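Local coordinates for protein porin (Rhodobacter blasticus, PDB 3PRN) that forms trimeric channels across the bacterial outer membrane that let small hydrophilic solutes of up to about 0.6 kDa diffuse through passively, at residues R52-D57 / N118-A123; A68-T73 / N84-F89; G141-L146 / A167-N172; V208-Y213 / V224-N229. The protein carries 1 engineered substitution. All coordinates share one frame; numbering follows the deposited sequence. Where two conformers were deposited one is given.

Interaction 1. Residues R52-D57 / N118-A123; sequences RMQWDD and NSKYDA. With MG (magnesium ion), chain B; C8E ((hydroxyethyloxy)tri(ethyloxy)octane), chain C.
K120 stretches from its loop to D56, bringing NZ to 2.6 Å from OD2 in a salt bridge. A lysine suits the distance: its chain is extended beyond CG, and CE passes the backbone O of Q54 at 3.4 Å. The D56 oxygen is the tight point, for OD2 receives NZ on its anti side and, through its syn lone pair, NE2 of Q54 at 3.0 Å. D59 also pairs with NZ, and R30 with the other D56 oxygen, probably favouring the charged forms. Strand 46-56 belongs to the 16-stranded porin barrel, 118-123 to the long loop that in porins folds inward to narrow the pore. Toward S119 water intrudes: OG takes NH1 of R52 in the guanidinium plane at 3.0 Å, and a water accepts from Q54 N and can donate to S119 O, 2.9 Å away. R52 NE turns to N34, Q54 OE1 to R32. D57 OD1 and S28 bind magnesium, with three waters as further ligands. The Y121 ring carries C4 of the detergent C8E 3.6 Å above its plane, toward the rim, and OH makes a weak bond to O18. An alanine here would probably leave C4 without that face and O18 without the hydroxyl.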
# COMPACT_ATOMS: atom_id res chain seq x y z
N ARG A 52 5.53 -5.48 4.56
CA ARG A 52 5.75 -6.06 3.23
C ARG A 52 4.51 -5.89 2.33
O ARG A 52 3.34 -6.04 2.79
CB ARG A 52 6.05 -7.56 3.35
CG ARG A 52 6.27 -8.32 2.05
CD ARG A 52 6.92 -9.69 2.29
NE ARG A 52 8.34 -9.47 2.80
CZ ARG A 52 9.10 -10.49 3.19
NH1 ARG A 52 8.62 -11.78 3.15
NH2 ARG A 52 10.34 -10.31 3.59
N MET A 53 4.71 -5.61 1.06
CA MET A 53 3.67 -5.55 0.04
C MET A 53 4.14 -6.56 -1.03
O MET A 53 5.19 -6.43 -1.62
CB MET A 53 3.50 -4.17 -0.62
CG MET A 53 2.93 -3.18 0.44
SD MET A 53 2.82 -1.51 -0.35
CE MET A 53 1.26 -1.78 -1.20
N GLN A 54 3.43 -7.71 -1.10
CA GLN A 54 3.80 -8.73 -2.05
C GLN A 54 2.61 -9.13 -2.92
O GLN A 54 1.53 -9.33 -2.37
CB GLN A 54 4.29 -9.98 -1.33
CG GLN A 54 4.80 -11.09 -2.27
CD GLN A 54 5.37 -12.23 -1.42
OE1 GLN A 54 6.34 -11.95 -0.67
NE2 GLN A 54 4.81 -13.43 -1.50
N TRP A 55 2.87 -9.22 -4.22
CA TRP A 55 1.86 -9.65 -5.16
C TRP A 55 2.39 -10.94 -5.84
O TRP A 55 3.58 -11.03 -6.21
CB TRP A 55 1.64 -8.55 -6.25
CG TRP A 55 0.68 -9.03 -7.32
CD1 TRP A 55 -0.69 -8.98 -7.30
CD2 TRP A 55 1.04 -9.65 -8.57
NE1 TRP A 55 -1.20 -9.50 -8.45
CE2 TRP A 55 -0.17 -9.95 -9.25
CE3 TRP A 55 2.24 -10.03 -9.16
CZ2 TRP A 55 -0.20 -10.60 -10.48
CZ3 TRP A 55 2.24 -10.66 -10.39
CH2 TRP A 55 0.99 -10.95 -11.05
N ASP A 56 1.51 -11.90 -6.02
CA ASP A 56 1.77 -13.11 -6.77
C ASP A 56 0.71 -13.31 -7.86
O ASP A 56 -0.44 -12.94 -7.70
CB ASP A 56 1.77 -14.36 -5.84
CG ASP A 56 3.02 -14.36 -4.93
OD1 ASP A 56 4.03 -14.93 -5.35
OD2 ASP A 56 2.95 -13.83 -3.80
N ASP A 57 1.11 -13.92 -8.98
CA ASP A 57 0.12 -14.21 -10.03
C ASP A 57 -0.98 -15.08 -9.39
O ASP A 57 -0.73 -15.94 -8.53
CB ASP A 57 0.77 -14.89 -11.25
CG ASP A 57 1.27 -16.26 -10.85
OD1 ASP A 57 2.40 -16.34 -10.32
OD2 ASP A 57 0.51 -17.25 -11.01
N ASN A 118 4.37 -13.98 8.10
CA ASN A 118 3.25 -13.99 7.12
C ASN A 118 3.47 -12.88 6.11
O ASN A 118 3.43 -11.68 6.51
CB ASN A 118 1.91 -13.78 7.86
CG ASN A 118 1.70 -14.92 8.87
OD1 ASN A 118 1.75 -16.08 8.47
ND2 ASN A 118 1.43 -14.58 10.11
N SER A 119 3.72 -13.23 4.87
CA SER A 119 4.03 -12.22 3.88
C SER A 119 2.84 -11.38 3.43
O SER A 119 3.11 -10.29 2.88
CB SER A 119 4.69 -12.82 2.63
OG SER A 119 6.01 -13.20 2.90
N LYS A 120 1.62 -11.84 3.62
CA LYS A 120 0.45 -11.18 3.13
C LYS A 120 -0.69 -11.14 4.14
O LYS A 120 -0.55 -11.83 5.17
CB LYS A 120 -0.12 -12.03 1.95
CG LYS A 120 0.85 -11.97 0.77
CD LYS A 120 0.19 -12.67 -0.42
CE LYS A 120 1.11 -12.61 -1.62
NZ LYS A 120 0.60 -13.41 -2.76
N TYR A 121 -1.75 -10.44 3.82
CA TYR A 121 -2.94 -10.37 4.67
C TYR A 121 -3.60 -11.78 4.60
O TYR A 121 -3.23 -12.61 3.75
CB TYR A 121 -3.87 -9.29 4.13
CG TYR A 121 -4.59 -9.71 2.83
CD1 TYR A 121 -5.79 -10.43 2.83
CD2 TYR A 121 -4.04 -9.37 1.61
CE1 TYR A 121 -6.44 -10.77 1.65
CE2 TYR A 121 -4.65 -9.71 0.42
CZ TYR A 121 -5.86 -10.40 0.44
OH TYR A 121 -6.43 -10.75 -0.78
N ASP A 122 -4.52 -12.06 5.48
CA ASP A 122 -5.26 -13.36 5.42
C ASP A 122 -6.76 -13.07 5.42
O ASP A 122 -7.24 -12.61 6.45
CB ASP A 122 -4.92 -14.22 6.63
CG ASP A 122 -5.70 -15.55 6.60
OD1 ASP A 122 -6.71 -15.72 5.91
OD2 ASP A 122 -5.26 -16.46 7.31
N ALA A 123 -7.46 -13.31 4.32
CA ALA A 123 -8.88 -12.94 4.26
C ALA A 123 -9.76 -13.78 5.19
O ALA A 123 -10.84 -13.29 5.52
CB ALA A 123 -9.44 -13.04 2.82
MG MG B . 3.19 -17.96 -9.21
C1 C8E C . -6.70 -4.37 4.67
C2 C8E C . -5.87 -4.91 3.60
C3 C8E C . -6.66 -5.37 2.46
C4 C8E C . -6.82 -6.81 2.65
C5 C8E C . -8.30 -7.00 2.68
C6 C8E C . -8.72 -7.80 1.57
C7 C8E C . -9.93 -8.34 2.10
C8 C8E C . -10.66 -9.08 1.05
O9 C8E C . -11.51 -10.17 1.44
C10 C8E C . -12.80 -9.80 1.91
C11 C8E C . -13.54 -11.08 2.22
O12 C8E C . -13.61 -11.99 1.08
C13 C8E C . -12.60 -13.06 0.95
C14 C8E C . -11.50 -13.05 -0.16
O15 C8E C . -10.89 -14.16 -0.90
C16 C8E C . -9.54 -14.44 -0.47
C17 C8E C . -8.43 -13.42 -0.75
O18 C8E C . -7.04 -13.55 -0.58
C19 C8E C . -6.28 -14.65 -1.13
C20 C8E C . -5.02 -14.25 -2.08
O21 C8E C . -5.24 -14.78 -3.40
O HOH W 1 1.93 -8.24 1.27
O HOH W 2 5.96 -15.46 0.53
O HOH W 3 4.35 -16.37 -7.67
O HOH W 4 1.46 -17.70 -7.43
O HOH W 5 1.64 -19.48 -9.98

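Interaction 2. Residues A68-T73 / N84-F89; sequences AAQFWT and NVDTAF
The Q70 side chain lies against the backbone carbonyl of N84, with CB 3.3 Å from N84 O. CG stands anti to the backbone N (chi1 179°) and the chain runs on extended, so its amide arrives beside the same oxygen: NE2 donates to N84 O at 3.0 Å, in the carbonyl plane and on a lone pair. A glutamine suits this place because the aliphatic part packs on the peptide while the amide supplies N-H groups. NE2 also makes a weak, long bond of 3.5 Å to D86 OD2, the amide and carboxylate planes standing nearly perpendicular.

N84 in turn donates twice. Its backbone N donates to A69 O at 3.0 Å, and its ND2 donates to A68 O at 3.1 Å with a nearly straight N-H (169°), reaching that oxygen from above the carbonyl plane. Asparagine can thus imitate a further peptide N-H, while OD1 accepts from N118 N. Both polar atoms of the N84 amide thus have partners.

Strand 70-75 runs between strands 46-56 and 78-83 of the barrel, and A68 and A69 pack on W55 of a second subunit. From N84 the chain leaves the wall, passes T87 at the N-cap position, and enters helix 88-91, where A88 rests against Y145 of strand 142-150.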
# COMPACT_ATOMS: atom_id res chain seq x y z
N ALA A 68 0.80 -7.68 8.16
CA ALA A 68 0.76 -7.10 9.53
C ALA A 68 2.20 -6.79 9.93
O ALA A 68 3.17 -7.41 9.43
CB ALA A 68 0.17 -8.17 10.46
N ALA A 69 2.39 -5.75 10.76
CA ALA A 69 3.71 -5.21 11.05
C ALA A 69 4.54 -6.10 11.97
O ALA A 69 4.01 -6.89 12.76
CB ALA A 69 3.55 -3.86 11.84
N GLN A 70 5.83 -5.90 11.84
CA GLN A 70 6.84 -6.52 12.69
C GLN A 70 7.65 -5.36 13.31
O GLN A 70 8.01 -4.42 12.56
CB GLN A 70 7.75 -7.44 11.87
CG GLN A 70 8.83 -8.09 12.73
CD GLN A 70 9.90 -8.82 11.91
OE1 GLN A 70 11.03 -8.35 11.82
NE2 GLN A 70 9.60 -9.96 11.31
N PHE A 71 8.01 -5.42 14.58
CA PHE A 71 8.78 -4.44 15.29
C PHE A 71 9.99 -5.12 15.95
O PHE A 71 9.88 -6.25 16.41
CB PHE A 71 8.02 -3.71 16.41
CG PHE A 71 6.68 -3.20 15.96
CD1 PHE A 71 5.58 -4.05 15.95
CD2 PHE A 71 6.54 -1.90 15.48
CE1 PHE A 71 4.32 -3.62 15.49
CE2 PHE A 71 5.26 -1.46 15.07
CZ PHE A 71 4.17 -2.32 15.07
N TRP A 72 11.13 -4.44 16.02
CA TRP A 72 12.26 -5.04 16.72
C TRP A 72 13.09 -3.98 17.43
O TRP A 72 13.03 -2.79 17.12
CB TRP A 72 13.13 -5.85 15.78
CG TRP A 72 13.90 -5.05 14.76
CD1 TRP A 72 15.15 -4.45 14.92
CD2 TRP A 72 13.49 -4.76 13.42
NE1 TRP A 72 15.51 -3.81 13.77
CE2 TRP A 72 14.51 -3.98 12.82
CE3 TRP A 72 12.34 -5.08 12.68
CZ2 TRP A 72 14.44 -3.53 11.52
CZ3 TRP A 72 12.28 -4.62 11.37
CH2 TRP A 72 13.32 -3.85 10.80
N THR A 73 13.91 -4.48 18.38
CA THR A 73 14.87 -3.66 19.09
C THR A 73 16.17 -4.51 19.14
O THR A 73 16.02 -5.72 19.47
CB THR A 73 14.48 -3.28 20.52
OG1 THR A 73 14.61 -4.44 21.37
CG2 THR A 73 13.03 -2.83 20.58
N ASN A 84 4.38 -9.66 13.87
CA ASN A 84 4.50 -10.74 12.83
C ASN A 84 5.96 -11.13 12.75
O ASN A 84 6.73 -10.60 11.93
CB ASN A 84 3.99 -10.12 11.51
CG ASN A 84 3.96 -11.05 10.32
OD1 ASN A 84 4.20 -12.28 10.41
ND2 ASN A 84 3.65 -10.46 9.14
N VAL A 85 6.47 -12.00 13.60
CA VAL A 85 7.84 -12.38 13.74
C VAL A 85 8.30 -13.54 12.85
O VAL A 85 7.45 -14.30 12.36
CB VAL A 85 8.16 -12.76 15.22
CG1 VAL A 85 7.74 -11.60 16.18
CG2 VAL A 85 7.40 -14.02 15.73
N ASP A 86 9.60 -13.58 12.65
CA ASP A 86 10.29 -14.73 12.11
C ASP A 86 10.42 -15.76 13.24
O ASP A 86 10.81 -15.43 14.37
CB ASP A 86 11.72 -14.37 11.61
CG ASP A 86 11.59 -13.59 10.31
OD1 ASP A 86 11.13 -14.18 9.26
OD2 ASP A 86 11.91 -12.34 10.28
N THR A 87 10.08 -17.00 12.93
CA THR A 87 10.09 -18.08 13.93
C THR A 87 11.36 -18.93 13.84
O THR A 87 12.10 -18.96 12.85
CB THR A 87 8.89 -19.01 13.72
OG1 THR A 87 8.94 -19.56 12.42
CG2 THR A 87 7.55 -18.30 13.88
N ALA A 88 11.63 -19.61 14.96
CA ALA A 88 12.86 -20.40 15.01
C ALA A 88 12.99 -21.48 13.97
O ALA A 88 14.01 -21.57 13.26
CB ALA A 88 13.02 -20.95 16.43
N PHE A 89 11.93 -22.26 13.74
CA PHE A 89 12.05 -23.37 12.78
C PHE A 89 12.23 -22.84 11.35
O PHE A 89 12.82 -23.52 10.50
CB PHE A 89 10.77 -24.22 12.88
CG PHE A 89 10.89 -25.62 12.33
CD1 PHE A 89 11.50 -26.62 13.12
CD2 PHE A 89 10.40 -25.95 11.08
CE1 PHE A 89 11.60 -27.93 12.62
CE2 PHE A 89 10.52 -27.25 10.56
CZ PHE A 89 11.13 -28.23 11.35

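Interaction 3. Residues G141-L146 / A167-N172; sequences GVNLYL and AADWSN
D169 holds CG in the crowded position between its backbone N and carbonyl carbon (chi1 53°), while N143 has CG anti to its carbonyl carbon (chi1 -63°); the carboxylate and the amide thus meet over a hydrogen-bonded antiparallel pair. N143 ND2 donates to D169 OD1 at 2.7 Å, almost straight at 173°, with the oxygen in the amide plane of N143 and its syn lone pair used. Y145, two residues along on the same face, points its ring toward the same carboxylate, and its OH donates to D169 OD2 at 2.9 Å, again on a syn lone pair. The edge of the Y145 ring runs past A167, with CD1 4.0 Å from A167 CB; the small alanine fits beside it.

Backbone bonds join N143 with D169 and Y145 with A167 in both directions, and S171 N reaches G141 O at 3.2 Å. G141 has backbone angles at which a CB would crowd the carbonyl O of the residue before, so glycine suits this place just ahead of strand 142-150. On the opposite face V142 CG2 meets the edge of the W170 ring, 3.5 Å from CD1, and L144 CD1 lies 4.1 Å from A168 CB.

The D169 face looks onto helix 88-91 and V92 of the inward-folded loop, and A93 N also donates to D169 OD2. An alanine at D169 would probably leave N143 ND2 without OD1, and Y145 OH and A93 N without OD2. The contact is polar on the loop-facing side and apolar on the outer one, with a single carboxylate fastening two strand residues and the loop.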
# COMPACT_ATOMS: atom_id res chain seq x y z
N GLY A 141 29.73 -17.01 14.74
CA GLY A 141 29.69 -18.40 14.25
C GLY A 141 28.41 -19.09 14.78
O GLY A 141 27.87 -19.94 14.08
N VAL A 142 27.99 -18.74 15.98
CA VAL A 142 26.79 -19.29 16.59
C VAL A 142 25.58 -18.35 16.47
O VAL A 142 25.66 -17.10 16.42
CB VAL A 142 27.01 -19.66 18.06
CG1 VAL A 142 25.84 -20.37 18.70
CG2 VAL A 142 28.26 -20.53 18.18
N ASN A 143 24.43 -18.97 16.19
CA ASN A 143 23.17 -18.26 16.14
C ASN A 143 22.18 -19.06 17.01
O ASN A 143 22.06 -20.26 16.80
CB ASN A 143 22.62 -18.10 14.75
CG ASN A 143 23.49 -17.30 13.83
OD1 ASN A 143 23.71 -16.10 14.03
ND2 ASN A 143 23.99 -17.93 12.76
N LEU A 144 21.49 -18.39 17.90
CA LEU A 144 20.44 -18.96 18.69
C LEU A 144 19.11 -18.28 18.26
O LEU A 144 19.12 -17.04 18.18
CB LEU A 144 20.56 -18.54 20.16
CG LEU A 144 21.19 -19.51 21.14
CD1 LEU A 144 20.33 -20.78 21.16
CD2 LEU A 144 22.63 -19.75 20.72
N TYR A 145 18.03 -19.01 18.25
CA TYR A 145 16.72 -18.45 17.94
C TYR A 145 15.66 -18.99 18.87
O TYR A 145 15.57 -20.21 19.06
CB TYR A 145 16.26 -18.76 16.53
CG TYR A 145 17.25 -18.63 15.42
CD1 TYR A 145 18.23 -19.60 15.27
CD2 TYR A 145 17.26 -17.54 14.55
CE1 TYR A 145 19.16 -19.50 14.26
CE2 TYR A 145 18.21 -17.41 13.52
CZ TYR A 145 19.14 -18.41 13.40
OH TYR A 145 20.09 -18.40 12.38
N LEU A 146 14.79 -18.14 19.39
CA LEU A 146 13.69 -18.54 20.21
C LEU A 146 12.41 -17.85 19.71
O LEU A 146 12.52 -16.66 19.40
CB LEU A 146 13.88 -18.07 21.67
CG LEU A 146 14.72 -19.07 22.48
CD1 LEU A 146 15.90 -18.35 23.08
CD2 LEU A 146 13.83 -19.68 23.55
N ALA A 167 15.95 -22.94 18.30
CA ALA A 167 16.89 -23.38 17.30
C ALA A 167 18.28 -22.78 17.48
O ALA A 167 18.48 -21.73 18.04
CB ALA A 167 16.38 -23.06 15.86
N ALA A 168 19.25 -23.48 16.90
CA ALA A 168 20.62 -23.01 16.86
C ALA A 168 21.35 -23.55 15.65
O ALA A 168 21.01 -24.58 15.04
CB ALA A 168 21.34 -23.41 18.17
N ASP A 169 22.30 -22.77 15.16
CA ASP A 169 23.18 -23.20 14.11
C ASP A 169 24.61 -22.69 14.43
O ASP A 169 24.88 -21.79 15.24
CB ASP A 169 22.77 -22.87 12.70
CG ASP A 169 22.46 -21.40 12.47
OD1 ASP A 169 23.40 -20.58 12.60
OD2 ASP A 169 21.30 -21.07 12.19
N TRP A 170 25.53 -23.36 13.75
CA TRP A 170 26.95 -23.14 14.02
C TRP A 170 27.70 -23.50 12.76
O TRP A 170 27.42 -24.47 12.07
CB TRP A 170 27.41 -24.03 15.21
CG TRP A 170 28.92 -23.91 15.32
CD1 TRP A 170 29.61 -22.92 15.97
CD2 TRP A 170 29.88 -24.75 14.69
NE1 TRP A 170 30.95 -23.10 15.77
CE2 TRP A 170 31.15 -24.22 14.99
CE3 TRP A 170 29.80 -25.90 13.89
CZ2 TRP A 170 32.33 -24.80 14.53
CZ3 TRP A 170 30.97 -26.48 13.44
CH2 TRP A 170 32.22 -25.93 13.76
N SER A 171 28.69 -22.65 12.49
CA SER A 171 29.46 -22.91 11.28
C SER A 171 30.91 -22.46 11.42
O SER A 171 31.23 -21.58 12.25
CB SER A 171 28.69 -22.15 10.18
OG SER A 171 29.33 -22.36 8.96
N ASN A 172 31.80 -23.08 10.66
CA ASN A 172 33.15 -22.55 10.47
C ASN A 172 33.36 -22.43 8.97
O ASN A 172 32.41 -22.23 8.19
CB ASN A 172 34.19 -23.35 11.22
CG ASN A 172 34.31 -24.77 10.69
OD1 ASN A 172 33.98 -25.03 9.53
ND2 ASN A 172 34.76 -25.68 11.53

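Interaction 4. Residues V208-Y213 / V224-N229; sequences VGLNWY and VTLYGN
The Y227 ring lies flat over G209: the glycine CA is 4.0 Å from the ring centroid, 27° off the normal, a CH-pi contact, and G209 N sits over the centre of the same face. At the ring edge, in its plane, a water accepts from Y227 OH at 2.6 Å and donates to N211 OD1 at 2.8 Å, while N211 ND2 approaches CE1 obliquely. That amide is fixed at its other end too, ND2 donating to L94 O. The W212 ring has the methyl CG2 of V224, in one of two deposited conformers, at its edge.

Y227 CG stands between its backbone N and carbonyl carbon (chi1 68°), and the ring beyond it lies across the hydrogen-bonded pair. A side chain at G209 would collide with the tyrosine hydroxyl, so the absence of one is what allows the ring to settle there, an example of aromatic rescue of glycine.

G209 and Y227, and likewise N211 and T225, exchange backbone hydrogen bonds in both directions, N211 N to T225 O being 2.8 Å. On the same face as Y227, T225 OG1 donates to G108 O and is also hydrogen-bonded with S242 OG. The other face is apolar: L210 CD1 lies 4.2 Å from L226 CB, with V208, W212 and V224 alongside, and these surface residues may face lipid.

Strands 206-214 and 223-232 form an antiparallel hairpin of the porin barrel, with alternate residues turned to a polar inner side and to a greasy outer one.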
# COMPACT_ATOMS: atom_id res chain seq x y z
N VAL A 208 27.82 -30.44 0.31
CA VAL A 208 26.96 -31.60 0.38
C VAL A 208 26.35 -31.56 1.78
O VAL A 208 27.06 -31.22 2.74
CB VAL A 208 27.66 -32.93 0.12
CG1 VAL A 208 28.76 -33.19 1.15
CG2 VAL A 208 26.66 -34.07 0.11
N GLY A 209 25.06 -31.85 1.88
CA GLY A 209 24.44 -31.80 3.19
C GLY A 209 23.33 -32.87 3.31
O GLY A 209 22.89 -33.53 2.38
N LEU A 210 22.91 -33.02 4.53
CA LEU A 210 21.93 -33.97 4.97
C LEU A 210 21.07 -33.33 6.04
O LEU A 210 21.58 -32.99 7.10
CB LEU A 210 22.69 -35.19 5.55
CG LEU A 210 21.86 -36.37 5.99
CD1 LEU A 210 21.30 -37.10 4.77
CD2 LEU A 210 22.79 -37.34 6.75
N ASN A 211 19.78 -33.27 5.81
CA ASN A 211 18.82 -32.78 6.77
C ASN A 211 17.86 -33.92 7.14
O ASN A 211 17.43 -34.66 6.23
CB ASN A 211 17.97 -31.66 6.14
CG ASN A 211 18.79 -30.41 5.87
OD1 ASN A 211 19.81 -30.15 6.52
ND2 ASN A 211 18.37 -29.60 4.88
N TRP A 212 17.55 -34.03 8.40
CA TRP A 212 16.64 -35.02 8.92
C TRP A 212 15.50 -34.30 9.62
O TRP A 212 15.77 -33.35 10.38
CB TRP A 212 17.43 -35.91 9.96
CG TRP A 212 16.47 -36.82 10.68
CD1 TRP A 212 15.94 -38.01 10.22
CD2 TRP A 212 15.83 -36.57 11.95
NE1 TRP A 212 15.03 -38.51 11.14
CE2 TRP A 212 14.95 -37.63 12.20
CE3 TRP A 212 15.92 -35.53 12.88
CZ2 TRP A 212 14.20 -37.71 13.37
CZ3 TRP A 212 15.15 -35.59 14.03
CH2 TRP A 212 14.31 -36.68 14.27
N TYR A 213 14.25 -34.72 9.44
CA TYR A 213 13.16 -34.11 10.18
C TYR A 213 12.26 -35.15 10.86
O TYR A 213 11.97 -36.22 10.28
CB TYR A 213 12.17 -33.40 9.19
CG TYR A 213 12.90 -32.28 8.44
CD1 TYR A 213 13.03 -31.02 9.05
CD2 TYR A 213 13.43 -32.50 7.22
CE1 TYR A 213 13.73 -30.01 8.37
CE2 TYR A 213 14.11 -31.50 6.54
CZ TYR A 213 14.28 -30.26 7.14
OH TYR A 213 14.95 -29.31 6.43
N VAL A 224 14.22 -37.61 5.35
CA VAL A 224 15.65 -37.33 5.21
C VAL A 224 15.85 -36.74 3.83
O VAL A 224 15.24 -37.20 2.86
CB VAL A 224 16.36 -38.71 5.29
CG1 VAL A 224 17.78 -38.63 4.76
CG2 VAL A 224 16.33 -39.19 6.74
N THR A 225 16.68 -35.71 3.76
CA THR A 225 16.96 -35.05 2.49
C THR A 225 18.50 -34.95 2.38
O THR A 225 19.13 -34.48 3.33
CB THR A 225 16.38 -33.59 2.49
OG1 THR A 225 14.96 -33.76 2.58
CG2 THR A 225 16.75 -32.85 1.23
N LEU A 226 18.97 -35.42 1.26
CA LEU A 226 20.38 -35.36 0.90
C LEU A 226 20.49 -34.44 -0.31
O LEU A 226 19.81 -34.60 -1.33
CB LEU A 226 20.89 -36.78 0.61
CG LEU A 226 22.24 -36.80 -0.12
CD1 LEU A 226 23.31 -36.42 0.89
CD2 LEU A 226 22.47 -38.20 -0.71
N TYR A 227 21.36 -33.41 -0.17
CA TYR A 227 21.49 -32.49 -1.30
C TYR A 227 22.92 -32.04 -1.51
O TYR A 227 23.78 -32.19 -0.65
CB TYR A 227 20.63 -31.20 -1.05
CG TYR A 227 21.18 -30.36 0.09
CD1 TYR A 227 20.86 -30.71 1.39
CD2 TYR A 227 22.03 -29.27 -0.09
CE1 TYR A 227 21.30 -30.01 2.49
CE2 TYR A 227 22.51 -28.56 1.01
CZ TYR A 227 22.15 -28.93 2.28
OH TYR A 227 22.62 -28.28 3.42
N GLY A 228 23.13 -31.44 -2.67
CA GLY A 228 24.46 -30.93 -2.96
C GLY A 228 24.42 -29.85 -4.04
O GLY A 228 23.45 -29.76 -4.81
N ASN A 229 25.47 -29.06 -4.10
CA ASN A 229 25.52 -28.03 -5.14
C ASN A 229 27.00 -27.78 -5.49
O ASN A 229 27.89 -28.02 -4.65
CB ASN A 229 24.84 -26.73 -4.80
CG ASN A 229 25.24 -26.25 -3.42
OD1 ASN A 229 24.42 -26.38 -2.49
ND2 ASN A 229 26.46 -25.77 -3.28
O HOH W 6 22.35 -29.45 5.67

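All four contacts belong to one closed antiparallel barrel of 16 strands and the long inward loop between strands 78-83 and 131-138. Along the chain, interaction 2 is nested inside the loop closed by interaction 1; interactions 3 and 4 follow in series. Interactions 1 and 2, with centres about 15 Å apart, touch where N118 N lies 2.9 Å from N84 OD1, and both approach a second subunit. Helix 88-91 carries interaction 2 to interaction 3, A88 packing on Y145, and F89 CZ reaches Y213 CD1 of interaction 4 at 4.1 Å. Interactions 1 and 4, about 30 Å apart between centres, lie on opposite sides of the chain's centre. Because the loop touches all four regions, it is probably steadied from several parts of the barrel wall.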